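Local coordinates for protein glucose-1-phosphate thymidylyltransferase (Bacillus anthracis, PDB 4ECM) that catalyses the transfer of a thymidylyl group from dTTP to glucose 1-phosphate, giving dTDP-glucose for dTDP-L-rhamnose synthesis and releasing pyrophosphate, at residues A153-Q158 against Y190-I195; R140-E145 against N235-W240; M126-G131 against G194-D199. All coordinates share one frame; numbering follows the deposited sequence.

Contact 1 (A153-Q158 against Y190-I195); sequences AKVLLQ and YAVTGI. With DAU (2'deoxy-thymidine-5'-diphospho-alpha-D-glucose), chain B.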
loop_
_atom_site.group_PDB
_atom_site.type_symbol
_atom_site.label_atom_id
_atom_site.label_comp_id
_atom_site.label_asym_id
_atom_site.label_seq_id
_atom_site.Cartn_x
_atom_site.Cartn_y
_atom_site.Cartn_z
ATOM N N ALA A 153 19.123 8.663 34.029
ATOM C CA ALA A 153 18.477 9.244 32.879
ATOM C C ALA A 153 18.796 10.716 32.787
ATOM O O ALA A 153 19.357 11.317 33.729
ATOM C CB ALA A 153 16.952 9.048 32.979
ATOM N N LYS A 154 18.419 11.283 31.652
ATOM C CA LYS A 154 18.589 12.692 31.367
ATOM C C LYS A 154 17.436 13.166 30.486
ATOM O O LYS A 154 17.024 12.475 29.551
ATOM C CB LYS A 154 19.933 12.945 30.661
ATOM C CG LYS A 154 20.170 14.404 30.232
ATOM C CD LYS A 154 21.522 14.610 29.534
ATOM C CE LYS A 154 22.746 14.450 30.476
ATOM N NZ LYS A 154 22.846 15.444 31.588
ATOM N N VAL A 155 16.915 14.339 30.812
ATOM C CA VAL A 155 15.836 14.973 30.062
ATOM C C VAL A 155 16.353 16.324 29.595
ATOM O O VAL A 155 17.270 16.903 30.222
ATOM C CB VAL A 155 14.538 15.127 30.901
ATOM C CG1 VAL A 155 13.960 13.753 31.221
ATOM C CG2 VAL A 155 14.792 15.932 32.187
ATOM N N LEU A 156 15.800 16.796 28.477
ATOM C CA LEU A 156 16.198 18.060 27.863
ATOM C C LEU A 156 15.012 19.007 27.933
ATOM O O LEU A 156 13.906 18.652 27.516
ATOM C CB LEU A 156 16.625 17.841 26.416
ATOM C CG LEU A 156 17.720 16.788 26.204
ATOM C CD1 LEU A 156 18.151 16.726 24.717
ATOM C CD2 LEU A 156 18.929 17.041 27.112
ATOM N N LEU A 157 15.254 20.212 28.446
ATOM C CA LEU A 157 14.193 21.190 28.696
ATOM C C LEU A 157 14.179 22.373 27.737
ATOM O O LEU A 157 15.219 22.799 27.222
ATOM C CB LEU A 157 14.314 21.751 30.118
ATOM C CG LEU A 157 14.434 20.754 31.280
ATOM C CD1 LEU A 157 14.499 21.514 32.620
ATOM C CD2 LEU A 157 13.287 19.755 31.257
ATOM N N GLN A 158 12.971 22.884 27.509
ATOM C CA GLN A 158 12.750 24.069 26.703
ATOM C C GLN A 158 11.764 24.973 27.387
ATOM O O GLN A 158 10.685 24.539 27.769
ATOM C CB GLN A 158 12.175 23.724 25.339
ATOM C CG GLN A 158 13.209 23.525 24.286
ATOM C CD GLN A 158 13.810 24.844 23.780
ATOM O OE1 GLN A 158 14.918 24.867 23.287
ATOM N NE2 GLN A 158 13.065 25.912 23.883
ATOM N N TYR A 190 9.105 25.446 31.979
ATOM C CA TYR A 190 10.083 24.474 31.484
ATOM C C TYR A 190 9.420 23.204 30.964
ATOM O O TYR A 190 9.055 22.341 31.747
ATOM C CB TYR A 190 11.057 24.059 32.581
ATOM C CG TYR A 190 11.990 25.149 33.071
ATOM C CD1 TYR A 190 13.040 25.621 32.275
ATOM C CD2 TYR A 190 11.864 25.659 34.360
ATOM C CE1 TYR A 190 13.923 26.624 32.754
ATOM C CE2 TYR A 190 12.730 26.645 34.845
ATOM C CZ TYR A 190 13.752 27.128 34.050
ATOM O OH TYR A 190 14.597 28.100 34.585
ATOM N N ALA A 191 9.262 23.093 29.647
ATOM C CA ALA A 191 8.692 21.899 29.045
ATOM C C ALA A 191 9.738 20.805 28.969
ATOM O O ALA A 191 10.882 21.064 28.594
ATOM C CB ALA A 191 8.165 22.206 27.632
ATOM N N VAL A 192 9.357 19.583 29.339
ATOM C CA VAL A 192 10.250 18.430 29.231
ATOM C C VAL A 192 10.015 17.892 27.817
ATOM O O VAL A 192 8.971 17.295 27.521
ATOM C CB VAL A 192 9.967 17.362 30.314
ATOM C CG1 VAL A 192 10.901 16.152 30.157
ATOM C CG2 VAL A 192 10.123 17.955 31.698
ATOM N N THR A 193 10.981 18.135 26.943
ATOM C CA THR A 193 10.862 17.755 25.547
ATOM C C THR A 193 10.855 16.257 25.359
ATOM O O THR A 193 11.203 15.507 26.268
ATOM C CB THR A 193 12.022 18.289 24.715
ATOM O OG1 THR A 193 13.233 17.656 25.136
ATOM C CG2 THR A 193 12.136 19.795 24.859
ATOM N N GLY A 194 10.487 15.843 24.141
ATOM C CA GLY A 194 10.421 14.447 23.765
ATOM C C GLY A 194 11.738 13.842 23.296
ATOM O O GLY A 194 11.762 13.089 22.311
ATOM N N ILE A 195 12.827 14.182 23.983
ATOM C CA ILE A 195 14.139 13.616 23.704
ATOM C C ILE A 195 14.609 13.116 25.043
ATOM O O ILE A 195 14.878 13.916 25.937
ATOM C CB ILE A 195 15.161 14.622 23.163
ATOM C CG1 ILE A 195 14.662 15.316 21.888
ATOM C CG2 ILE A 195 16.488 13.894 22.856
ATOM C CD1 ILE A 195 13.594 16.343 22.101
HETATM O O6 DAU B . 6.233 16.885 22.619
HETATM C C6 DAU B . 6.712 16.824 23.963
HETATM C C5 DAU B . 5.667 16.160 24.848
HETATM O O5 DAU B . 5.379 14.884 24.284
HETATM C C4 DAU B . 6.155 16.018 26.295
HETATM O O4 DAU B . 6.359 17.294 26.888
HETATM C C3 DAU B . 5.173 15.233 27.161
HETATM O O3 DAU B . 5.759 15.036 28.465
HETATM C C2 DAU B . 4.892 13.892 26.473
HETATM O O2 DAU B . 3.887 13.147 27.186
HETATM C C1 DAU B . 4.444 14.096 25.030
HETATM O O1 DAU B . 3.168 14.726 25.026
HETATM P P2 DAU B . 2.187 14.597 23.751
HETATM O O3P DAU B . 2.650 15.491 22.626
HETATM O O4P DAU B . 0.783 14.689 24.279
HETATM O OPP DAU B . 2.472 13.083 23.258
HETATM P P DAU B . 1.744 12.449 21.971
HETATM O O1P DAU B . 1.487 13.541 20.960
HETATM O O2P DAU B . 0.634 11.587 22.451
HETATM O "O5'" DAU B . 2.898 11.509 21.349
HETATM C "C5'" DAU B . 4.019 12.108 20.732
HETATM C "C4'" DAU B . 4.816 11.164 19.831
HETATM O "O4'" DAU B . 5.005 9.859 20.375
HETATM C "C3'" DAU B . 4.212 11.007 18.453
HETATM O "O3'" DAU B . 5.261 11.341 17.538
HETATM C "C2'" DAU B . 3.832 9.552 18.328
HETATM C "C1'" DAU B . 4.594 8.869 19.455
HETATM N N11 DAU B . 3.818 7.935 20.288
HETATM C C61 DAU B . 2.672 8.433 20.959
HETATM C C51 DAU B . 1.724 7.569 21.470
HETATM C C5A DAU B . 0.563 8.110 22.279
HETATM C C21 DAU B . 3.857 6.565 19.967
HETATM O O21 DAU B . 4.904 6.108 19.265
HETATM N N31 DAU B . 2.946 5.688 20.456
HETATM C C41 DAU B . 1.884 6.122 21.184
HETATM O O41 DAU B . 0.973 5.236 21.647
HETATM O O HOH W 1 13.424 15.262 27.718
#

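Contact 2 (R140-E145 against N235-W240); sequences RPYVEE and NEMSGW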
loop_
_atom_site.group_PDB
_atom_site.type_symbol
_atom_site.label_atom_id
_atom_site.label_comp_id
_atom_site.label_asym_id
_atom_site.label_seq_id
_atom_site.Cartn_x
_atom_site.Cartn_y
_atom_site.Cartn_z
ATOM N N ARG A 140 24.657 15.521 20.398
ATOM C CA ARG A 140 25.960 15.029 20.863
ATOM C C ARG A 140 26.425 15.532 22.218
ATOM O O ARG A 140 26.851 14.739 23.046
ATOM C CB ARG A 140 27.062 15.255 19.807
ATOM C CG ARG A 140 28.456 14.734 20.224
ATOM C CD ARG A 140 29.515 14.996 19.128
ATOM N NE ARG A 140 29.213 14.275 17.886
ATOM C CZ ARG A 140 29.655 13.051 17.601
ATOM N NH1 ARG A 140 29.323 12.468 16.456
ATOM N NH2 ARG A 140 30.428 12.403 18.452
ATOM N N PRO A 141 26.360 16.847 22.455
ATOM C CA PRO A 141 26.837 17.314 23.760
ATOM C C PRO A 141 26.104 16.672 24.927
ATOM O O PRO A 141 26.720 16.390 25.962
ATOM C CB PRO A 141 26.587 18.829 23.712
ATOM C CG PRO A 141 26.641 19.168 22.243
ATOM C CD PRO A 141 26.031 17.963 21.544
ATOM N N TYR A 142 24.810 16.419 24.742
ATOM C CA TYR A 142 23.986 15.808 25.774
ATOM C C TYR A 142 24.273 14.306 25.893
ATOM O O TYR A 142 24.336 13.759 27.011
ATOM C CB TYR A 142 22.513 16.041 25.475
ATOM C CG TYR A 142 22.192 17.489 25.172
ATOM C CD1 TYR A 142 22.476 18.495 26.097
ATOM C CD2 TYR A 142 21.593 17.846 23.973
ATOM C CE1 TYR A 142 22.186 19.832 25.819
ATOM C CE2 TYR A 142 21.281 19.179 23.684
ATOM C CZ TYR A 142 21.579 20.158 24.602
ATOM O OH TYR A 142 21.288 21.448 24.311
ATOM N N VAL A 143 24.461 13.650 24.754
ATOM C CA VAL A 143 24.780 12.235 24.747
ATOM C C VAL A 143 26.152 12.005 25.420
ATOM O O VAL A 143 26.300 11.095 26.218
ATOM C CB VAL A 143 24.757 11.653 23.329
ATOM C CG1 VAL A 143 25.289 10.225 23.320
ATOM C CG2 VAL A 143 23.349 11.725 22.760
ATOM N N GLU A 144 27.125 12.858 25.122
ATOM C CA GLU A 144 28.456 12.766 25.734
ATOM C C GLU A 144 28.413 12.922 27.246
ATOM O O GLU A 144 29.109 12.194 27.960
ATOM C CB GLU A 144 29.404 13.811 25.141
ATOM C CG GLU A 144 29.771 13.531 23.705
ATOM C CD GLU A 144 30.579 14.654 23.064
ATOM O OE1 GLU A 144 30.631 15.771 23.633
ATOM O OE2 GLU A 144 31.149 14.402 21.983
ATOM N N GLU A 145 27.632 13.882 27.737
ATOM C CA GLU A 145 27.478 14.048 29.181
ATOM C C GLU A 145 26.839 12.831 29.787
ATOM O O GLU A 145 27.275 12.357 30.831
ATOM C CB GLU A 145 26.601 15.232 29.564
ATOM C CG GLU A 145 27.295 16.547 29.678
ATOM C CD GLU A 145 26.377 17.643 30.247
ATOM O OE1 GLU A 145 25.458 17.340 31.046
ATOM O OE2 GLU A 145 26.603 18.814 29.897
ATOM N N ASN A 235 19.304 19.147 31.153
ATOM C CA ASN A 235 19.983 20.220 30.467
ATOM C C ASN A 235 18.944 21.079 29.771
ATOM O O ASN A 235 17.949 20.571 29.259
ATOM C CB ASN A 235 20.954 19.712 29.407
ATOM C CG ASN A 235 22.032 18.835 29.967
ATOM O OD1 ASN A 235 21.786 17.680 30.319
ATOM N ND2 ASN A 235 23.259 19.348 29.985
ATOM N N GLU A 236 19.178 22.382 29.764
ATOM C CA GLU A 236 18.324 23.292 29.052
ATOM C C GLU A 236 18.878 23.387 27.651
ATOM O O GLU A 236 20.069 23.581 27.471
ATOM C CB GLU A 236 18.339 24.668 29.701
ATOM C CG GLU A 236 17.841 24.671 31.130
ATOM C CD GLU A 236 17.752 26.082 31.716
ATOM O OE1 GLU A 236 17.236 26.999 31.024
ATOM O OE2 GLU A 236 18.174 26.249 32.882
ATOM N N MET A 237 18.012 23.242 26.664
ATOM C CA MET A 237 18.413 23.319 25.269
ATOM C C MET A 237 18.683 24.741 24.873
ATOM O O MET A 237 18.174 25.662 25.500
ATOM C CB MET A 237 17.309 22.783 24.357
ATOM C CG MET A 237 17.162 21.263 24.372
ATOM S SD MET A 237 15.940 20.740 23.160
ATOM C CE MET A 237 16.259 18.993 23.121
ATOM N N SER A 238 19.524 24.936 23.854
ATOM C CA SER A 238 19.952 26.288 23.435
ATOM C C SER A 238 19.220 26.931 22.243
ATOM O O SER A 238 19.027 28.143 22.229
ATOM C CB SER A 238 21.448 26.267 23.133
ATOM O OG SER A 238 21.750 25.233 22.219
ATOM N N GLY A 239 18.837 26.138 21.246
ATOM C CA GLY A 239 18.165 26.684 20.067
ATOM C C GLY A 239 16.661 26.506 20.107
ATOM O O GLY A 239 16.073 26.406 21.188
ATOM N N TRP A 240 16.034 26.413 18.935
ATOM C CA TRP A 240 14.601 26.251 18.889
ATOM C C TRP A 240 14.155 24.802 18.953
ATOM O O TRP A 240 14.921 23.860 18.681
ATOM C CB TRP A 240 14.007 26.947 17.648
ATOM C CG TRP A 240 14.574 26.518 16.325
ATOM C CD1 TRP A 240 15.545 27.164 15.607
ATOM C CD2 TRP A 240 14.184 25.386 15.537
ATOM N NE1 TRP A 240 15.796 26.496 14.437
ATOM C CE2 TRP A 240 14.976 25.401 14.366
ATOM C CE3 TRP A 240 13.251 24.361 15.705
ATOM C CZ2 TRP A 240 14.867 24.425 13.376
ATOM C CZ3 TRP A 240 13.142 23.392 14.720
ATOM C CH2 TRP A 240 13.941 23.431 13.568
HETATM O O HOH W 2 22.532 23.586 25.729
#

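Contact 3 (M126-G131 against G194-D199); sequences MVVILG and GIYLYD. With DAU (2'deoxy-thymidine-5'-diphospho-alpha-D-glucose), chain B.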
loop_
_atom_site.group_PDB
_atom_site.type_symbol
_atom_site.label_atom_id
_atom_site.label_comp_id
_atom_site.label_asym_id
_atom_site.label_seq_id
_atom_site.Cartn_x
_atom_site.Cartn_y
_atom_site.Cartn_z
ATOM N N MET A 126 20.249 4.245 25.748
ATOM C CA MET A 126 19.474 4.651 24.593
ATOM C C MET A 126 19.083 6.116 24.566
ATOM O O MET A 126 18.978 6.773 25.609
ATOM C CB MET A 126 18.194 3.831 24.586
ATOM C CG MET A 126 17.168 4.300 25.626
ATOM S SD MET A 126 16.036 3.004 26.111
ATOM C CE MET A 126 17.045 2.228 27.414
ATOM N N VAL A 127 18.896 6.620 23.355
ATOM C CA VAL A 127 18.341 7.939 23.139
ATOM C C VAL A 127 16.991 7.709 22.462
ATOM O O VAL A 127 16.903 7.034 21.425
ATOM C CB VAL A 127 19.218 8.859 22.274
ATOM C CG1 VAL A 127 18.470 10.182 22.001
ATOM C CG2 VAL A 127 20.565 9.132 22.970
ATOM N N VAL A 128 15.937 8.229 23.078
ATOM C CA VAL A 128 14.596 8.092 22.555
ATOM C C VAL A 128 14.140 9.441 22.017
ATOM O O VAL A 128 14.201 10.434 22.727
ATOM C CB VAL A 128 13.623 7.670 23.660
ATOM C CG1 VAL A 128 12.204 7.603 23.109
ATOM C CG2 VAL A 128 14.061 6.329 24.297
ATOM N N ILE A 129 13.709 9.487 20.757
ATOM C CA ILE A 129 13.181 10.708 20.176
ATOM C C ILE A 129 11.738 10.522 19.716
ATOM O O ILE A 129 11.442 9.659 18.867
ATOM C CB ILE A 129 14.011 11.183 18.959
ATOM C CG1 ILE A 129 15.484 11.361 19.355
ATOM C CG2 ILE A 129 13.444 12.502 18.404
ATOM C CD1 ILE A 129 16.345 12.027 18.283
ATOM N N LEU A 130 10.823 11.322 20.263
ATOM C CA LEU A 130 9.445 11.275 19.792
ATOM C C LEU A 130 9.515 11.841 18.358
ATOM O O LEU A 130 10.097 12.901 18.112
ATOM C CB LEU A 130 8.505 12.080 20.689
ATOM C CG LEU A 130 8.525 11.690 22.171
ATOM C CD1 LEU A 130 7.504 12.481 22.977
ATOM C CD2 LEU A 130 8.283 10.182 22.316
ATOM N N GLY A 131 8.960 11.099 17.414
ATOM C CA GLY A 131 9.018 11.455 16.003
ATOM C C GLY A 131 8.555 12.829 15.610
ATOM O O GLY A 131 9.025 13.371 14.608
ATOM N N GLY A 194 10.487 15.843 24.141
ATOM C CA GLY A 194 10.421 14.447 23.765
ATOM C C GLY A 194 11.738 13.842 23.296
ATOM O O GLY A 194 11.762 13.089 22.311
ATOM N N ILE A 195 12.827 14.182 23.983
ATOM C CA ILE A 195 14.139 13.616 23.704
ATOM C C ILE A 195 14.609 13.116 25.043
ATOM O O ILE A 195 14.878 13.916 25.937
ATOM C CB ILE A 195 15.161 14.622 23.163
ATOM C CG1 ILE A 195 14.662 15.316 21.888
ATOM C CG2 ILE A 195 16.488 13.894 22.856
ATOM C CD1 ILE A 195 13.594 16.343 22.101
ATOM N N TYR A 196 14.672 11.798 25.190
ATOM C CA TYR A 196 15.003 11.166 26.456
ATOM C C TYR A 196 16.255 10.293 26.356
ATOM O O TYR A 196 16.453 9.572 25.373
ATOM C CB TYR A 196 13.823 10.286 26.898
ATOM C CG TYR A 196 12.493 10.998 26.846
ATOM C CD1 TYR A 196 12.150 11.946 27.798
ATOM C CD2 TYR A 196 11.578 10.724 25.848
ATOM C CE1 TYR A 196 10.937 12.609 27.742
ATOM C CE2 TYR A 196 10.355 11.379 25.793
ATOM C CZ TYR A 196 10.044 12.316 26.736
ATOM O OH TYR A 196 8.835 12.971 26.666
ATOM N N LEU A 197 17.105 10.366 27.375
ATOM C CA LEU A 197 18.287 9.537 27.417
ATOM C C LEU A 197 18.127 8.644 28.634
ATOM O O LEU A 197 17.982 9.151 29.753
ATOM C CB LEU A 197 19.577 10.362 27.452
ATOM C CG LEU A 197 19.798 11.322 26.262
ATOM C CD1 LEU A 197 19.049 12.648 26.470
ATOM C CD2 LEU A 197 21.251 11.618 26.035
ATOM N N TYR A 198 18.115 7.322 28.405
ATOM C CA TYR A 198 17.899 6.322 29.479
ATOM C C TYR A 198 18.924 5.188 29.525
ATOM O O TYR A 198 19.544 4.848 28.511
ATOM C CB TYR A 198 16.545 5.620 29.313
ATOM C CG TYR A 198 15.310 6.485 29.397
ATOM C CD1 TYR A 198 15.058 7.255 30.522
ATOM C CD2 TYR A 198 14.356 6.464 28.394
ATOM C CE1 TYR A 198 13.924 8.036 30.626
ATOM C CE2 TYR A 198 13.186 7.243 28.490
ATOM C CZ TYR A 198 12.985 8.030 29.613
ATOM O OH TYR A 198 11.856 8.811 29.742
ATOM N N ASP A 199 19.105 4.613 30.720
ATOM C CA ASP A 199 19.898 3.410 30.848
ATOM C C ASP A 199 18.892 2.256 30.730
ATOM O O ASP A 199 17.682 2.478 30.678
ATOM C CB ASP A 199 20.743 3.355 32.136
ATOM C CG ASP A 199 19.920 3.311 33.420
ATOM O OD1 ASP A 199 18.688 3.165 33.372
ATOM O OD2 ASP A 199 20.544 3.417 34.500
HETATM O O6 DAU B . 6.233 16.885 22.619
HETATM C C6 DAU B . 6.712 16.824 23.963
HETATM C C5 DAU B . 5.667 16.160 24.848
HETATM O O5 DAU B . 5.379 14.884 24.284
HETATM C C4 DAU B . 6.155 16.018 26.295
HETATM O O4 DAU B . 6.359 17.294 26.888
HETATM C C3 DAU B . 5.173 15.233 27.161
HETATM O O3 DAU B . 5.759 15.036 28.465
HETATM C C2 DAU B . 4.892 13.892 26.473
HETATM O O2 DAU B . 3.887 13.147 27.186
HETATM C C1 DAU B . 4.444 14.096 25.030
HETATM O O1 DAU B . 3.168 14.726 25.026
HETATM P P2 DAU B . 2.187 14.597 23.751
HETATM O O3P DAU B . 2.650 15.491 22.626
HETATM O O4P DAU B . 0.783 14.689 24.279
HETATM O OPP DAU B . 2.472 13.083 23.258
HETATM P P DAU B . 1.744 12.449 21.971
HETATM O O1P DAU B . 1.487 13.541 20.960
HETATM O O2P DAU B . 0.634 11.587 22.451
HETATM O "O5'" DAU B . 2.898 11.509 21.349
HETATM C "C5'" DAU B . 4.019 12.108 20.732
HETATM C "C4'" DAU B . 4.816 11.164 19.831
HETATM O "O4'" DAU B . 5.005 9.859 20.375
HETATM C "C3'" DAU B . 4.212 11.007 18.453
HETATM O "O3'" DAU B . 5.261 11.341 17.538
HETATM C "C2'" DAU B . 3.832 9.552 18.328
HETATM C "C1'" DAU B . 4.594 8.869 19.455
HETATM N N11 DAU B . 3.818 7.935 20.288
HETATM C C61 DAU B . 2.672 8.433 20.959
HETATM C C51 DAU B . 1.724 7.569 21.470
HETATM C C5A DAU B . 0.563 8.110 22.279
HETATM C C21 DAU B . 3.857 6.565 19.967
HETATM O O21 DAU B . 4.904 6.108 19.265
HETATM N N31 DAU B . 2.946 5.688 20.456
HETATM C C41 DAU B . 1.884 6.122 21.184
HETATM O O41 DAU B . 0.973 5.236 21.647
#

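Contact 1 (A153-Q158 against Y190-I195)
The Y190 ring meets L157 on a slant: L157 CD1 stops 4.3 Å from Y190 CB and approaches the ring obliquely, while I171 of strand 167-172 also touches Y190. Next to it, Q158 and A191 form a hydrogen-bonded pair, Q158 N giving to A191 O and A191 N returning to Q158 O at 2.8 Å. L156 O is gripped twice by one residue. T193 N comes at it almost head-on, and T193 OG1 donates to L156 O over 2.7 Å from above the carbonyl plane. T193 holds OG1 between its own N and carbonyl carbon (chi1 66°), which turns the hydroxyl back to the same acceptor.

This is a short antiparallel pairing in the mixed sheet of the nucleotidyltransferase fold, where strand 153-159 lies between strands 190-198 and 232-236; it ends where the chain turns a corner at G194. There water 1 accepts from L156 N and lies 2.7 Å from both T193 O and I195 O. On one face of the sheet V192 spreads its two methyls along the partner strand, CG1 at 3.9 Å from V155 CB and CG2 at 3.7 Å from L157 CD2. On the other side of strand 153-159, L156 CD1 meets I195 CG2 at 3.8 Å. The V192 carbonyl points into the sugar pocket, where hydroxyl O4 of the bound dTDP-glucose donates to V192 O at 2.7 Å.

Contact 2 (R140-E145 against N235-W240)
Y142 and N235 pass one another head to tail, and between them they hold most of this contact. Y142 projects from helix 140-147 with CG opposite its carbonyl carbon (chi1 -50°), which carries the ring alongside N235 and toward M237. CB of N235 sits 3.8 Å from Y142 CE1, approaching the ring obliquely, and the ring and amide planes are 60° apart. The tyrosine's far end reaches the chain beyond the strand, where Y142 OH lies 3.6 Å from M237 CA. That hydroxyl is hydrogen-bonded to D137 and also accepts from water 2 at 2.9 Å from Y142 OH; the same water donates to the carbonyl of E236, so it bridges the helix and the end of the strand.

N235 turns its amide to the end of E145. The bond from N235 ND2 to E145 OE1 is long at 3.2 Å but nearly straight (171°). It leaves in the plane of the amide, yet arrives from above the carboxylate plane. K154, from the neighbouring strand, ties the pair together: its NZ forms a salt bridge with E145 OE1 and a hydrogen bond with N235 OD1. With both ends of the amide engaged, its rotation is fixed, and the lysine would probably offset the charge of this carboxylate at the protein surface.

M237 runs out extended past the tyrosine hydroxyl and continues onto L156, T193 and I195. Here a helix lies over one face of a mixed sheet and is fastened to the end of strand 232-236, the layered alpha/beta packing of the Rossmann-like nucleotidyltransferase fold.

Contact 3 (M126-G131 against G194-D199)
M126 and Y198 open a regular antiparallel ladder, in which M126 N bonds to Y198 O and Y198 N returns to M126 O. The next hydrogen-bonded pair, V128 with Y196, is tighter: V128 N lies 2.7 Å from Y196 O, almost straight at 175°. A last bond, L130 N to G194 O, carries the pairing to the corner of the chain. Between these rungs run CA-H...O contacts, such as V127 CA to Y196 O at 3.3 Å.

Apolar packing divides between the faces. V127 and L197 run alongside each other, V127 CG2 4.0 Å from L197 CD2, on the face where helix 57-67 touches V127 and I129. The other face carries the aromatics. M126 SD lies at the edge of the Y198 ring; with CG between N and the carbonyl carbon (chi1 76°) and a bend at chi3, M126 CE comes 3.3 Å from D199 O. The Y198 hydroxyl bonds to N223 of helix 219-228. G194 C lies over one face of the Y196 ring, toward its rim, and L130 CG meets Y196 CE2 at 4.1 Å.

At the pocket end L130 CD1 settles 3.6 Å from G194 CA and 3.5 Å from DAU O5. Central strands thus bring their ends to the bound nucleotide sugar, as in Rossmann-like nucleotidyltransferases.

Read from the N terminus, strand 125-130 comes first, and contact 3 closes the loop from it to strand 190-198. Helix 140-147 follows and is joined by contact 2 to the chain at 235-240, so contacts 2 and 3 cross. Strand 153-159 comes next; contact 1 joins it to 190-195 and lies wholly inside the loop of contact 2. Contacts 1 and 3 end on the same strand, share G194 and I195, and both reach the bound nucleotide sugar. Strand 153-159 also pairs with strand 232-236, through L157 N and N235 O, while V143 of the helix packs on V127 and L197. Helix and sheet are thereby joined into one core.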